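Local coordinates for protein gamma-glutamyltranspeptidase (Ggt) (Helicobacter pylori 26695, PDB 5BPK) that probably cleaves gamma-glutamyl amide bonds, such as that of glutathione, and passes the glutamyl group to water or an acceptor, as an N-terminal nucleophile hydrolase, at residues 48-53 against 65-70; 88-93 against 144-149; 153-158 against 221-226. One frame throughout, in Å; residues are numbered along the deposited sequence.

Contact 1: residues 48-53 against 65-70; sequences SEIGQK and AVAIGF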
# COMPACT_ATOMS: atom_id res chain seq x y z
N SER A 48 3.61 10.80 -12.49
CA SER A 48 3.03 12.00 -11.90
C SER A 48 2.68 13.01 -12.99
O SER A 48 1.61 13.60 -12.97
CB SER A 48 3.99 12.62 -10.89
OG SER A 48 4.30 11.70 -9.86
N GLU A 49 3.60 13.18 -13.94
CA GLU A 49 3.41 14.09 -15.06
C GLU A 49 2.18 13.70 -15.88
O GLU A 49 1.42 14.56 -16.31
CB GLU A 49 4.67 14.10 -15.94
CG GLU A 49 4.61 15.02 -17.14
CD GLU A 49 5.93 15.09 -17.90
OE1 GLU A 49 6.53 14.03 -18.20
OE2 GLU A 49 6.36 16.23 -18.18
N ILE A 50 2.00 12.40 -16.10
CA ILE A 50 0.84 11.88 -16.84
C ILE A 50 -0.45 12.21 -16.07
O ILE A 50 -1.41 12.73 -16.66
CB ILE A 50 0.99 10.36 -17.11
CG1 ILE A 50 1.98 10.11 -18.26
CG2 ILE A 50 -0.35 9.74 -17.45
CD1 ILE A 50 2.47 8.67 -18.34
N GLY A 51 -0.47 11.93 -14.77
CA GLY A 51 -1.64 12.26 -13.94
C GLY A 51 -1.94 13.75 -13.91
O GLY A 51 -3.09 14.18 -14.00
N GLN A 52 -0.89 14.56 -13.79
CA GLN A 52 -1.03 16.01 -13.73
C GLN A 52 -1.59 16.57 -15.05
O GLN A 52 -2.42 17.48 -15.04
CB GLN A 52 0.31 16.68 -13.39
CG GLN A 52 0.17 18.14 -12.96
CD GLN A 52 -0.55 18.32 -11.63
OE1 GLN A 52 -0.39 17.52 -10.70
NE2 GLN A 52 -1.33 19.39 -11.52
N LYS A 53 -1.13 16.02 -16.17
CA LYS A 53 -1.62 16.42 -17.49
C LYS A 53 -3.11 16.09 -17.63
O LYS A 53 -3.86 16.88 -18.19
CB LYS A 53 -0.80 15.76 -18.60
CG LYS A 53 -1.22 16.15 -20.01
CD LYS A 53 -0.15 15.77 -21.02
N ALA A 65 -6.10 9.26 -11.51
CA ALA A 65 -5.69 8.07 -10.77
C ALA A 65 -5.60 6.84 -11.67
O ALA A 65 -4.69 6.02 -11.53
CB ALA A 65 -6.63 7.82 -9.60
N VAL A 66 -6.53 6.71 -12.61
CA VAL A 66 -6.51 5.61 -13.56
C VAL A 66 -5.29 5.71 -14.50
O VAL A 66 -4.57 4.72 -14.72
CB VAL A 66 -7.85 5.51 -14.33
CG1 VAL A 66 -7.73 4.54 -15.53
CG2 VAL A 66 -8.97 5.08 -13.35
N ALA A 67 -5.03 6.90 -15.02
CA ALA A 67 -3.86 7.11 -15.88
C ALA A 67 -2.56 6.75 -15.14
O ALA A 67 -1.68 6.08 -15.68
CB ALA A 67 -3.82 8.55 -16.40
N ILE A 68 -2.46 7.17 -13.88
CA ILE A 68 -1.29 6.86 -13.05
C ILE A 68 -1.12 5.37 -12.78
O ILE A 68 -0.01 4.86 -12.88
CB ILE A 68 -1.30 7.65 -11.73
CG1 ILE A 68 -1.06 9.13 -12.02
CG2 ILE A 68 -0.26 7.12 -10.75
CD1 ILE A 68 -1.23 10.03 -10.82
N GLY A 69 -2.22 4.68 -12.46
CA GLY A 69 -2.19 3.25 -12.22
C GLY A 69 -1.59 2.49 -13.39
O GLY A 69 -0.75 1.61 -13.22
N PHE A 70 -2.00 2.83 -14.60
CA PHE A 70 -1.41 2.16 -15.77
C PHE A 70 0.03 2.62 -16.09
O PHE A 70 0.86 1.81 -16.49
CB PHE A 70 -2.29 2.31 -17.01
CG PHE A 70 -3.56 1.49 -16.95
CD1 PHE A 70 -3.49 0.10 -16.95
CD2 PHE A 70 -4.80 2.09 -16.88
CE1 PHE A 70 -4.64 -0.67 -16.89
CE2 PHE A 70 -5.96 1.32 -16.82
CZ PHE A 70 -5.87 -0.07 -16.83
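The backbone N of Q52 donates to S48 O at 2.8 Å, closing the helical turn that presents I50 and G51 to A67 and I68 of the neighbouring helix. Contact across the pair is entirely apolar. G51 and I68 mark the nearest approach of the two backbones, their CA atoms 5.5 Å apart, a spacing that the glycine permits because it puts no side chain between the helices. I68 fills this place: its CG1 lies 3.7 Å from G51 CA, and its CD1 runs on beside the same carbon at 3.9 Å. The torsion that sets CG1 beside its own backbone N (chi1 -69°) directs the longer branch there. Helices 45-56 and 61-75 are consecutive and pack as a helix pair, consistent with a helical layer of the alpha-beta-beta-alpha fold of Ntn hydrolases. Alongside the glycine, I50 uses its short branch, with CG2 meeting the methyl CB of A67 at 3.8 Å; I50 also packs on P161 and L165 of helix 155-168. I68 is also covered by A40 and S42 and by Y4 of a neighbouring subunit, while Q52 ties its helix to strand 38-41 through hydrogen bonds to A40 N and G38 O.

Contact 2: residues 88-93 against 144-149; sequences AVIHLA and EAMLKK. With EDO (1,2-ethanediol), chain M; EDO (1,2-ethanediol), chain P.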
# COMPACT_ATOMS: atom_id res chain seq x y z
N ALA A 88 -8.38 1.62 -3.30
CA ALA A 88 -8.55 3.05 -3.54
C ALA A 88 -9.58 3.57 -2.57
O ALA A 88 -10.70 3.05 -2.52
CB ALA A 88 -9.00 3.34 -4.96
N VAL A 89 -9.20 4.57 -1.79
CA VAL A 89 -10.12 5.28 -0.92
C VAL A 89 -10.45 6.61 -1.64
O VAL A 89 -9.54 7.35 -2.07
CB VAL A 89 -9.53 5.45 0.49
CG1 VAL A 89 -10.31 6.46 1.31
CG2 VAL A 89 -9.52 4.11 1.20
N ILE A 90 -11.74 6.88 -1.79
CA ILE A 90 -12.18 7.97 -2.64
C ILE A 90 -13.17 8.85 -1.89
O ILE A 90 -14.11 8.33 -1.29
CB ILE A 90 -12.86 7.44 -3.91
CG1 ILE A 90 -11.88 6.57 -4.72
CG2 ILE A 90 -13.39 8.62 -4.75
CD1 ILE A 90 -12.52 5.76 -5.84
N HIS A 91 -12.94 10.16 -1.91
CA HIS A 91 -13.90 11.14 -1.41
C HIS A 91 -14.43 11.89 -2.63
O HIS A 91 -13.64 12.43 -3.40
CB HIS A 91 -13.26 12.10 -0.41
CG HIS A 91 -14.13 13.26 -0.05
ND1 HIS A 91 -15.05 13.21 0.97
CD2 HIS A 91 -14.25 14.48 -0.61
CE1 HIS A 91 -15.69 14.37 1.04
NE2 HIS A 91 -15.22 15.16 0.09
N LEU A 92 -15.75 11.88 -2.80
CA LEU A 92 -16.39 12.50 -3.94
C LEU A 92 -16.85 13.90 -3.58
O LEU A 92 -17.10 14.22 -2.40
CB LEU A 92 -17.59 11.68 -4.40
CG LEU A 92 -17.28 10.27 -4.90
CD1 LEU A 92 -18.58 9.54 -5.18
CD2 LEU A 92 -16.41 10.34 -6.14
N ALA A 93 -16.98 14.73 -4.60
CA ALA A 93 -17.41 16.11 -4.44
C ALA A 93 -18.76 16.22 -3.74
O ALA A 93 -19.01 17.19 -3.05
CB ALA A 93 -17.44 16.81 -5.79
N GLU A 144 -10.66 -0.15 -14.03
CA GLU A 144 -11.87 -0.02 -14.82
C GLU A 144 -13.09 0.33 -13.96
O GLU A 144 -13.91 1.18 -14.33
CB GLU A 144 -12.15 -1.28 -15.63
CG GLU A 144 -13.31 -1.10 -16.60
CD GLU A 144 -13.62 -2.34 -17.39
OE1 GLU A 144 -13.18 -2.40 -18.55
OE2 GLU A 144 -14.28 -3.26 -16.85
N ALA A 145 -13.21 -0.33 -12.81
CA ALA A 145 -14.32 -0.09 -11.90
C ALA A 145 -14.43 1.37 -11.47
O ALA A 145 -15.51 1.97 -11.53
CB ALA A 145 -14.20 -1.00 -10.67
N MET A 146 -13.32 1.97 -11.06
CA MET A 146 -13.40 3.38 -10.64
C MET A 146 -13.65 4.31 -11.83
O MET A 146 -14.42 5.26 -11.71
CB MET A 146 -12.22 3.83 -9.76
CG MET A 146 -10.88 3.93 -10.40
SD MET A 146 -9.74 4.53 -9.11
CE MET A 146 -8.59 3.17 -9.01
N LEU A 147 -13.05 4.02 -12.98
CA LEU A 147 -13.30 4.84 -14.16
C LEU A 147 -14.77 4.81 -14.56
O LEU A 147 -15.39 5.86 -14.81
CB LEU A 147 -12.45 4.36 -15.33
CG LEU A 147 -12.47 5.29 -16.54
CD1 LEU A 147 -11.94 6.68 -16.17
CD2 LEU A 147 -11.68 4.68 -17.67
N LYS A 148 -15.33 3.61 -14.63
CA LYS A 148 -16.73 3.45 -15.01
C LYS A 148 -17.69 4.16 -14.06
O LYS A 148 -18.63 4.81 -14.50
CB LYS A 148 -17.11 1.97 -15.14
CG LYS A 148 -16.68 1.37 -16.46
CD LYS A 148 -17.29 -0.02 -16.68
CE LYS A 148 -16.96 -0.55 -18.08
NZ LYS A 148 -17.76 -1.76 -18.43
N LYS A 149 -17.46 4.05 -12.75
CA LYS A 149 -18.41 4.60 -11.76
C LYS A 149 -18.27 6.11 -11.57
O LYS A 149 -19.28 6.79 -11.37
CB LYS A 149 -18.25 3.89 -10.42
CG LYS A 149 -19.42 4.02 -9.48
CD LYS A 149 -19.36 2.97 -8.38
CE LYS A 149 -20.64 2.94 -7.55
NZ LYS A 149 -20.65 1.80 -6.59
C1 EDO M . -17.72 -1.66 -11.23
O1 EDO M . -17.99 -2.29 -9.98
C2 EDO M . -17.80 -0.14 -11.07
O2 EDO M . -17.87 0.50 -12.35
C1 EDO P . -14.02 17.94 -0.67
O1 EDO P . -13.24 19.16 -0.63
C2 EDO P . -15.38 18.16 -1.32
O2 EDO P . -16.45 17.58 -0.55
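Strand residues A88 and I90 face the helical turn holding M146, the nearest CA atoms, those of A88 and M146, being 8.6 Å apart. Both strand residues point their CB atoms at the helix, and M146 is the helix residue that meets them. Its CG is held between the backbone N and the carbonyl carbon (chi1 69°), and a bend about the CG-SD bond (chi3 119°) turns the terminal methyl, so that CE comes to 4.1 Å from A88 CB. The base of the same side chain serves I90, whose CD1 lies 4.4 Å from M146 CB. This is helix-on-sheet packing within the Ntn-hydrolase sandwich: I62, V66 and L100 also line M146, and residues 88-91 pair antiparallel with a strand of a neighbouring subunit, carrying the sheet across the interface. The bound amino(dihydro-oxazolyl)acetic acid lies about 14 Å from the side chain of A88. H91 points elsewhere. Its NE2 shares a nearly straight 2.8 Å hydrogen bond (166°) with O2 of an ethanediol lying at the ring edge, and its ND1 bonds N97 OD1. A second ethanediol, like the first probably from the crystallisation liquor, donates from O2 to the carbonyl O of A145 at 2.9 Å.

Contact 3: residues 153-158 against 221-226; sequences KKLSQL and NQIKTL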
# COMPACT_ATOMS: atom_id res chain seq x y z
N LYS A 153 -13.28 10.61 -18.42
CA LYS A 153 -12.51 10.41 -19.65
C LYS A 153 -12.54 8.97 -20.11
O LYS A 153 -12.89 8.08 -19.35
CB LYS A 153 -11.07 10.88 -19.46
CG LYS A 153 -10.95 12.35 -19.10
CD LYS A 153 -10.10 13.12 -20.09
CE LYS A 153 -10.17 14.62 -19.84
NZ LYS A 153 -9.69 15.41 -21.01
N LYS A 154 -12.22 8.76 -21.38
CA LYS A 154 -12.22 7.43 -21.96
C LYS A 154 -10.96 6.65 -21.58
O LYS A 154 -9.86 7.22 -21.51
CB LYS A 154 -12.36 7.51 -23.49
CG LYS A 154 -13.67 8.15 -23.94
N LEU A 155 -11.12 5.36 -21.34
CA LEU A 155 -9.98 4.49 -21.04
C LEU A 155 -8.85 4.68 -22.06
O LEU A 155 -7.70 4.75 -21.67
CB LEU A 155 -10.40 3.02 -20.96
CG LEU A 155 -9.28 2.03 -20.61
CD1 LEU A 155 -8.75 2.26 -19.19
CD2 LEU A 155 -9.77 0.60 -20.77
N SER A 156 -9.17 4.77 -23.35
CA SER A 156 -8.13 4.93 -24.38
C SER A 156 -7.21 6.14 -24.14
O SER A 156 -5.98 6.03 -24.27
CB SER A 156 -8.74 5.01 -25.79
OG SER A 156 -9.64 6.10 -25.91
N GLN A 157 -7.81 7.27 -23.78
CA GLN A 157 -7.05 8.48 -23.49
C GLN A 157 -6.13 8.29 -22.30
O GLN A 157 -5.01 8.80 -22.27
CB GLN A 157 -7.97 9.66 -23.15
CG GLN A 157 -8.96 10.09 -24.21
CD GLN A 157 -9.84 11.21 -23.69
OE1 GLN A 157 -9.43 12.37 -23.66
NE2 GLN A 157 -11.05 10.87 -23.24
N LEU A 158 -6.62 7.57 -21.30
CA LEU A 158 -5.92 7.44 -20.02
C LEU A 158 -4.82 6.38 -20.06
O LEU A 158 -3.83 6.49 -19.32
CB LEU A 158 -6.92 7.16 -18.90
CG LEU A 158 -7.99 8.23 -18.68
CD1 LEU A 158 -8.99 7.76 -17.64
CD2 LEU A 158 -7.40 9.60 -18.32
N ASN A 221 -2.68 -2.81 -24.86
CA ASN A 221 -3.52 -2.55 -26.03
C ASN A 221 -4.80 -3.39 -26.05
O ASN A 221 -5.84 -2.91 -26.51
CB ASN A 221 -2.72 -2.75 -27.33
CG ASN A 221 -2.13 -1.45 -27.85
OD1 ASN A 221 -2.86 -0.52 -28.19
ND2 ASN A 221 -0.80 -1.39 -27.95
N GLN A 222 -4.73 -4.62 -25.55
CA GLN A 222 -5.93 -5.46 -25.38
C GLN A 222 -6.90 -4.81 -24.40
O GLN A 222 -8.12 -4.80 -24.62
CB GLN A 222 -5.57 -6.87 -24.89
CG GLN A 222 -5.00 -7.76 -25.96
CD GLN A 222 -5.97 -7.95 -27.13
OE1 GLN A 222 -5.79 -7.35 -28.19
NE2 GLN A 222 -7.02 -8.74 -26.92
N ILE A 223 -6.35 -4.24 -23.33
CA ILE A 223 -7.15 -3.56 -22.33
C ILE A 223 -7.76 -2.29 -22.93
O ILE A 223 -8.94 -2.03 -22.73
CB ILE A 223 -6.32 -3.26 -21.06
CG1 ILE A 223 -5.86 -4.58 -20.41
CG2 ILE A 223 -7.12 -2.42 -20.06
CD1 ILE A 223 -4.70 -4.44 -19.40
N LYS A 224 -6.96 -1.53 -23.68
CA LYS A 224 -7.44 -0.33 -24.36
C LYS A 224 -8.64 -0.65 -25.24
O LYS A 224 -9.63 0.07 -25.24
CB LYS A 224 -6.32 0.28 -25.21
CG LYS A 224 -6.75 1.46 -26.09
CD LYS A 224 -5.56 2.02 -26.85
CE LYS A 224 -5.96 3.01 -27.91
NZ LYS A 224 -4.76 3.66 -28.50
N THR A 225 -8.54 -1.74 -26.00
CA THR A 225 -9.55 -2.09 -27.01
C THR A 225 -10.80 -2.76 -26.44
O THR A 225 -11.91 -2.49 -26.92
CB THR A 225 -8.92 -2.99 -28.11
OG1 THR A 225 -7.89 -2.26 -28.79
CG2 THR A 225 -9.97 -3.42 -29.14
N LEU A 226 -10.62 -3.61 -25.44
CA LEU A 226 -11.69 -4.45 -24.89
C LEU A 226 -12.07 -4.15 -23.44
O LEU A 226 -13.00 -4.75 -22.90
CB LEU A 226 -11.28 -5.92 -24.97
CG LEU A 226 -10.91 -6.44 -26.36
CD1 LEU A 226 -10.34 -7.83 -26.25
CD2 LEU A 226 -12.14 -6.40 -27.28
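L155 and S156, in the first turn of helix 155-168, pack against I223 and K224 in the last turns of helix 214-226. The contact is a helix-helix junction in the helical part of the Ntn-hydrolase fold, and it is partly buried. The backbones come closest at S156 and K224, whose CA atoms are 5.3 Å apart. K154 holds the N-cap position of the first helix, and in the second T225 N bonds N221 O in regular helical fashion.

The apolar contacts centre on L155. With its CG anti to the backbone N (chi1 -178°), the leucine reaches toward the second helix, and its CD2 touches CG2 of I223 at 4.1 Å, the two side chains meeting at a slant. The same methyl lies still nearer to the main chain, 3.4 Å from I223 O. The longer branch of I223 leads away from this meeting point, and the residue also packs on I159 and V140. Behind L155 stand L147 and F70, from helices 139-150 and 61-75.

The polar element is K224. Its extended chain passes alongside the start of helix 155-168 and ends in a salt bridge from NZ to D160 OD1, one turn beyond S156. The K224 side chain also touches I159 and I163, and the salt bridge probably helps hold the lysine chain along this course. S156 lies against its aliphatic part through its CB, which is 4.0 Å from K224 CE and 4.1 Å from K224 CG.

From the N terminus, contact 1 closes first, folding helix 61-75 back on helix 45-56 over a link of 11 residues. Contact 2 then brings helix 139-150 onto strand 85-91 across 50 intervening residues, and contact 3 joins helix 155-168 to helix 214-226 over 62. The three loops follow in series, neither nested nor crossed, yet their centres lie only about 14 to 17 Å apart. Helix 61-75 touches segments of both other contacts: V66 CG2 is 4.1 Å from L147 CB, and V66 CG1 is 4.0 Å from L158 CD1. L147 joins contacts 2 and 3, its CD1 lying 3.5 Å from L158 CD1, where helix 155-168 follows helix 139-150 directly in the chain.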